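Local coordinates for C3-degrading proteinase (CppA protein) (Streptococcus pneumoniae, PDB 3E0R) that probably degrades complement component C3, and is built from two regions that both belong to the glyoxalase clan, at residues A[58-61]-A[62-66]; A[186-189]-A[190-194]. All coordinates share one frame; numbering follows the deposited sequence.

Interaction 1. Residues A[58-61]-A[62-66]; sequences EEAP and SMRTR
A beta turn from P61 to R64, just after strand 53-59, brings P61 against R64 and T65. R64 N donates to P61 O at 3.0 Å, with an N-H...O angle of 160°, which closes the turn. T65 OG1 donates to the same P61 O at 2.9 Å. The two donors reach this oxygen from opposite faces of the carbonyl plane. The carbonyl is thus gripped twice, which should restrain the peptide between P61 and S62. T65 can do this because its OG1 stands beside its own backbone N, chi1 -43°. That also leaves OG1 3.4 Å from A60 CB, with T65 CG2 3.9 Å from the same methyl. The bent R64 chain folds back along the turn. P61 CD lies over one face of the R64 guanidinium, 3.6 Å from R64 NH2. R64 is exposed, whereas A60 and T65 are buried. Both A60 and T65 pack on K17 of strand 9-18. R66, just past the turn, forms a salt bridge with D185. The turn lies in the loop between strands 53-59 and 74-81, against the loop that leads into strand 196-203.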
loop_
_atom_site.group_PDB
_atom_site.type_symbol
_atom_site.label_atom_id
_atom_site.label_comp_id
_atom_site.label_asym_id
_atom_site.label_seq_id
_atom_site.Cartn_x
_atom_site.Cartn_y
_atom_site.Cartn_z
ATOM N N GLU A 58 -9.853 0.087 4.114
ATOM C CA GLU A 58 -10.944 -0.684 4.667
ATOM C C GLU A 58 -11.273 -0.267 6.095
ATOM O O GLU A 58 -10.425 -0.336 6.988
ATOM C CB GLU A 58 -10.525 -2.136 4.654
ATOM C CG GLU A 58 -11.499 -3.025 5.249
ATOM C CD GLU A 58 -11.758 -4.206 4.364
ATOM O OE1 GLU A 58 -12.088 -4.001 3.155
ATOM O OE2 GLU A 58 -11.645 -5.334 4.887
ATOM N N GLU A 59 -12.517 0.110 6.317
ATOM C CA GLU A 59 -12.932 0.647 7.620
ATOM C C GLU A 59 -13.091 -0.422 8.699
ATOM O O GLU A 59 -13.744 -1.418 8.496
ATOM C CB GLU A 59 -14.217 1.492 7.483
ATOM C CG GLU A 59 -13.927 2.985 7.725
ATOM C CD GLU A 59 -15.204 3.816 7.835
ATOM O OE1 GLU A 59 -15.337 4.621 8.804
ATOM O OE2 GLU A 59 -16.075 3.672 6.941
ATOM N N ALA A 60 -12.472 -0.193 9.839
ATOM C CA ALA A 60 -12.668 -1.012 11.003
ATOM C C ALA A 60 -12.976 -0.094 12.206
ATOM O O ALA A 60 -12.212 0.825 12.491
ATOM C CB ALA A 60 -11.426 -1.850 11.240
ATOM N N PRO A 61 -14.100 -0.322 12.915
ATOM C CA PRO A 61 -14.460 0.522 14.077
ATOM C C PRO A 61 -13.558 0.365 15.316
ATOM O O PRO A 61 -13.111 -0.737 15.613
ATOM C CB PRO A 61 -15.864 0.021 14.424
ATOM C CG PRO A 61 -15.850 -1.423 13.978
ATOM C CD PRO A 61 -15.119 -1.370 12.688
ATOM N N SER A 62 -13.319 1.446 16.054
ATOM C CA SER A 62 -12.535 1.333 17.288
ATOM C C SER A 62 -13.140 0.313 18.273
ATOM O O SER A 62 -12.415 -0.259 19.072
ATOM C CB SER A 62 -12.300 2.701 17.960
ATOM O OG SER A 62 -13.512 3.406 18.195
HETATM N N MSE A 63 -14.446 0.064 18.184
HETATM C CA MSE A 63 -15.128 -0.985 18.971
HETATM C C MSE A 63 -14.380 -2.322 18.951
HETATM O O MSE A 63 -14.302 -3.024 19.969
HETATM C CB MSE A 63 -16.558 -1.202 18.419
HETATM C CG MSE A 63 -17.215 -2.593 18.705
HETATM SE SE MSE A 63 -18.318 -3.340 17.213
HETATM C CE MSE A 63 -19.012 -4.966 18.065
ATOM N N ARG A 64 -13.882 -2.660 17.766
ATOM C CA ARG A 64 -13.376 -3.987 17.421
ATOM C C ARG A 64 -11.843 -3.971 17.204
ATOM O O ARG A 64 -11.209 -5.007 16.998
ATOM C CB ARG A 64 -14.047 -4.416 16.099
ATOM C CG ARG A 64 -14.587 -5.847 16.039
ATOM C CD ARG A 64 -14.404 -6.445 14.625
ATOM N NE ARG A 64 -15.112 -5.686 13.577
ATOM C CZ ARG A 64 -14.613 -5.379 12.367
ATOM N NH1 ARG A 64 -13.383 -5.717 12.025
ATOM N NH2 ARG A 64 -15.355 -4.708 11.485
ATOM N N THR A 65 -11.256 -2.790 17.213
ATOM C CA THR A 65 -9.968 -2.619 16.590
ATOM C C THR A 65 -9.070 -1.756 17.472
ATOM O O THR A 65 -9.560 -0.932 18.254
ATOM C CB THR A 65 -10.186 -2.023 15.164
ATOM O OG1 THR A 65 -11.290 -2.698 14.548
ATOM C CG2 THR A 65 -8.953 -2.173 14.293
ATOM N N ARG A 66 -7.763 -1.979 17.377
ATOM C CA ARG A 66 -6.817 -1.156 18.095
ATOM C C ARG A 66 -5.574 -0.840 17.297
ATOM O O ARG A 66 -5.352 -1.368 16.222
ATOM C CB ARG A 66 -6.430 -1.796 19.438
ATOM C CG ARG A 66 -5.635 -3.058 19.299
ATOM C CD ARG A 66 -4.935 -3.457 20.572
ATOM N NE ARG A 66 -4.319 -4.763 20.363
ATOM C CZ ARG A 66 -3.099 -4.969 19.887
ATOM N NH1 ARG A 66 -2.671 -6.213 19.713
ATOM N NH2 ARG A 66 -2.297 -3.956 19.576
#

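Interaction 2. Residues A[186-189]-A[190-194]; sequences LTVD and NTVTW
V188 CG2 packs against CB and CG1 of V192. V188 CG2 lies 3.4 Å from V192 CB and 3.5 Å from V192 CG1, both closer than usual van der Waals contact. The packing here is tight. V188 CG2 is anti to its backbone N, and V188 CG1 stands between that N and the carbonyl carbon. The valine therefore forks across two residues. CG2 goes to V192, while CG1 points to T193, where it meets OG1 at 3.5 Å tip to tip.

D189 supplies the polar half. Its carboxylate has one oxygen for each of the next two residues. T191 OG1 donates to D189 OD2 at 2.9 Å and meets it from above the carboxylate plane, 63° out of it. D189 OD1 takes a weak, bent bond from N190 N at 3.0 Å. D189 CG is anti to the backbone N, chi1 -175°, which lays the carboxylate forward over the chain that follows.

These contacts belong to a type I beta turn from D189 to V192. V192 N donates to D189 O at 2.9 Å, and the N-H...O angle is 159°. V192 CB rests 3.3 Å from the same D189 O, with the valine branches turned to V188.

K17 NZ of strand 9-18 bonds N190 O within the turn and T193 O just after it. K73 NZ bonds V188 O on the incoming side. D189 OD1 also has a long, weak ion pair with K232, which may add slightly to the stabilisation of its charge.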
loop_
_atom_site.group_PDB
_atom_site.type_symbol
_atom_site.label_atom_id
_atom_site.label_comp_id
_atom_site.label_asym_id
_atom_site.label_seq_id
_atom_site.Cartn_x
_atom_site.Cartn_y
_atom_site.Cartn_z
ATOM N N LEU A 186 3.184 -8.226 14.549
ATOM C CA LEU A 186 3.643 -8.504 13.185
ATOM C C LEU A 186 2.997 -9.727 12.566
ATOM O O LEU A 186 3.079 -9.928 11.359
ATOM C CB LEU A 186 5.171 -8.681 13.168
ATOM C CG LEU A 186 6.049 -7.443 13.259
ATOM C CD1 LEU A 186 7.543 -7.864 13.195
ATOM C CD2 LEU A 186 5.637 -6.469 12.164
ATOM N N THR A 187 2.398 -10.581 13.398
ATOM C CA THR A 187 1.607 -11.736 12.917
ATOM C C THR A 187 0.161 -11.815 13.480
ATOM O O THR A 187 -0.529 -12.833 13.311
ATOM C CB THR A 187 2.351 -13.046 13.195
ATOM O OG1 THR A 187 2.292 -13.346 14.594
ATOM C CG2 THR A 187 3.827 -12.944 12.731
ATOM N N VAL A 188 -0.325 -10.725 14.072
ATOM C CA VAL A 188 -1.657 -10.689 14.696
ATOM C C VAL A 188 -2.798 -10.941 13.662
ATOM O O VAL A 188 -2.731 -10.512 12.504
ATOM C CB VAL A 188 -1.860 -9.310 15.455
ATOM C CG1 VAL A 188 -2.113 -8.168 14.491
ATOM C CG2 VAL A 188 -2.961 -9.365 16.438
ATOM N N ASP A 189 -3.857 -11.630 14.073
ATOM C CA ASP A 189 -5.032 -11.720 13.222
ATOM C C ASP A 189 -5.472 -10.308 12.712
ATOM O O ASP A 189 -5.460 -9.327 13.473
ATOM C CB ASP A 189 -6.176 -12.411 13.960
ATOM C CG ASP A 189 -7.374 -12.636 13.074
ATOM O OD1 ASP A 189 -7.174 -12.890 11.859
ATOM O OD2 ASP A 189 -8.512 -12.585 13.582
ATOM N N ASN A 190 -5.866 -10.231 11.440
ATOM C CA ASN A 190 -6.013 -8.947 10.771
ATOM C C ASN A 190 -7.199 -8.098 11.186
ATOM O O ASN A 190 -7.313 -6.932 10.775
ATOM C CB ASN A 190 -5.944 -9.090 9.239
ATOM C CG ASN A 190 -7.165 -9.731 8.614
ATOM O OD1 ASN A 190 -7.500 -9.395 7.493
ATOM N ND2 ASN A 190 -7.766 -10.697 9.266
ATOM N N THR A 191 -8.070 -8.683 12.002
ATOM C CA THR A 191 -9.157 -7.973 12.639
ATOM C C THR A 191 -8.688 -7.224 13.900
ATOM O O THR A 191 -9.426 -6.391 14.426
ATOM C CB THR A 191 -10.216 -8.973 13.091
ATOM O OG1 THR A 191 -9.573 -9.945 13.919
ATOM C CG2 THR A 191 -10.841 -9.677 11.907
ATOM N N VAL A 192 -7.488 -7.522 14.395
ATOM C CA VAL A 192 -7.098 -7.049 15.726
ATOM C C VAL A 192 -6.642 -5.567 15.717
ATOM O O VAL A 192 -6.953 -4.811 16.687
ATOM C CB VAL A 192 -6.066 -8.019 16.441
ATOM C CG1 VAL A 192 -5.529 -7.412 17.767
ATOM C CG2 VAL A 192 -6.702 -9.438 16.695
ATOM N N THR A 193 -5.953 -5.169 14.641
ATOM C CA THR A 193 -5.221 -3.897 14.568
ATOM C C THR A 193 -5.546 -3.175 13.283
ATOM O O THR A 193 -6.006 -3.819 12.340
ATOM C CB THR A 193 -3.673 -4.128 14.606
ATOM O OG1 THR A 193 -3.315 -5.025 13.536
ATOM C CG2 THR A 193 -3.193 -4.700 16.013
ATOM N N TRP A 194 -5.304 -1.860 13.235
ATOM C CA TRP A 194 -5.289 -1.070 11.947
ATOM C C TRP A 194 -3.969 -1.222 11.236
ATOM O O TRP A 194 -2.958 -0.657 11.660
ATOM C CB TRP A 194 -5.585 0.426 12.202
ATOM C CG TRP A 194 -7.027 0.672 12.672
ATOM C CD1 TRP A 194 -8.173 0.536 11.920
ATOM C CD2 TRP A 194 -7.468 1.047 14.002
ATOM N NE1 TRP A 194 -9.281 0.801 12.692
ATOM C CE2 TRP A 194 -8.878 1.149 13.959
ATOM C CE3 TRP A 194 -6.802 1.354 15.199
ATOM C CZ2 TRP A 194 -9.626 1.510 15.063
ATOM C CZ3 TRP A 194 -7.548 1.719 16.302
ATOM C CH2 TRP A 194 -8.955 1.791 16.227
#

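Interaction 1 comes first along the chain and interaction 2 much later, in the other family region. Yet their centres are only 11 Å apart. Residues 58-66 leave strand 53-59, and residues 186-194 lead into strand 196-203. Both strands flank strand 9-18 in one mixed sheet, 53-59 parallel to it and 196-203 antiparallel. The exit of the one therefore adjoins the entry of the other. The segments touch directly. W194 NE1 probably bonds A60 O (2.9 Å), and R66 N probably bonds V192 O (3.0 Å). T65 CG2 packs on W194 CE2 at 3.3 Å. K17 of strand 9-18 touches both segments. The two family regions are thus joined here through loops as well as the shared sheet.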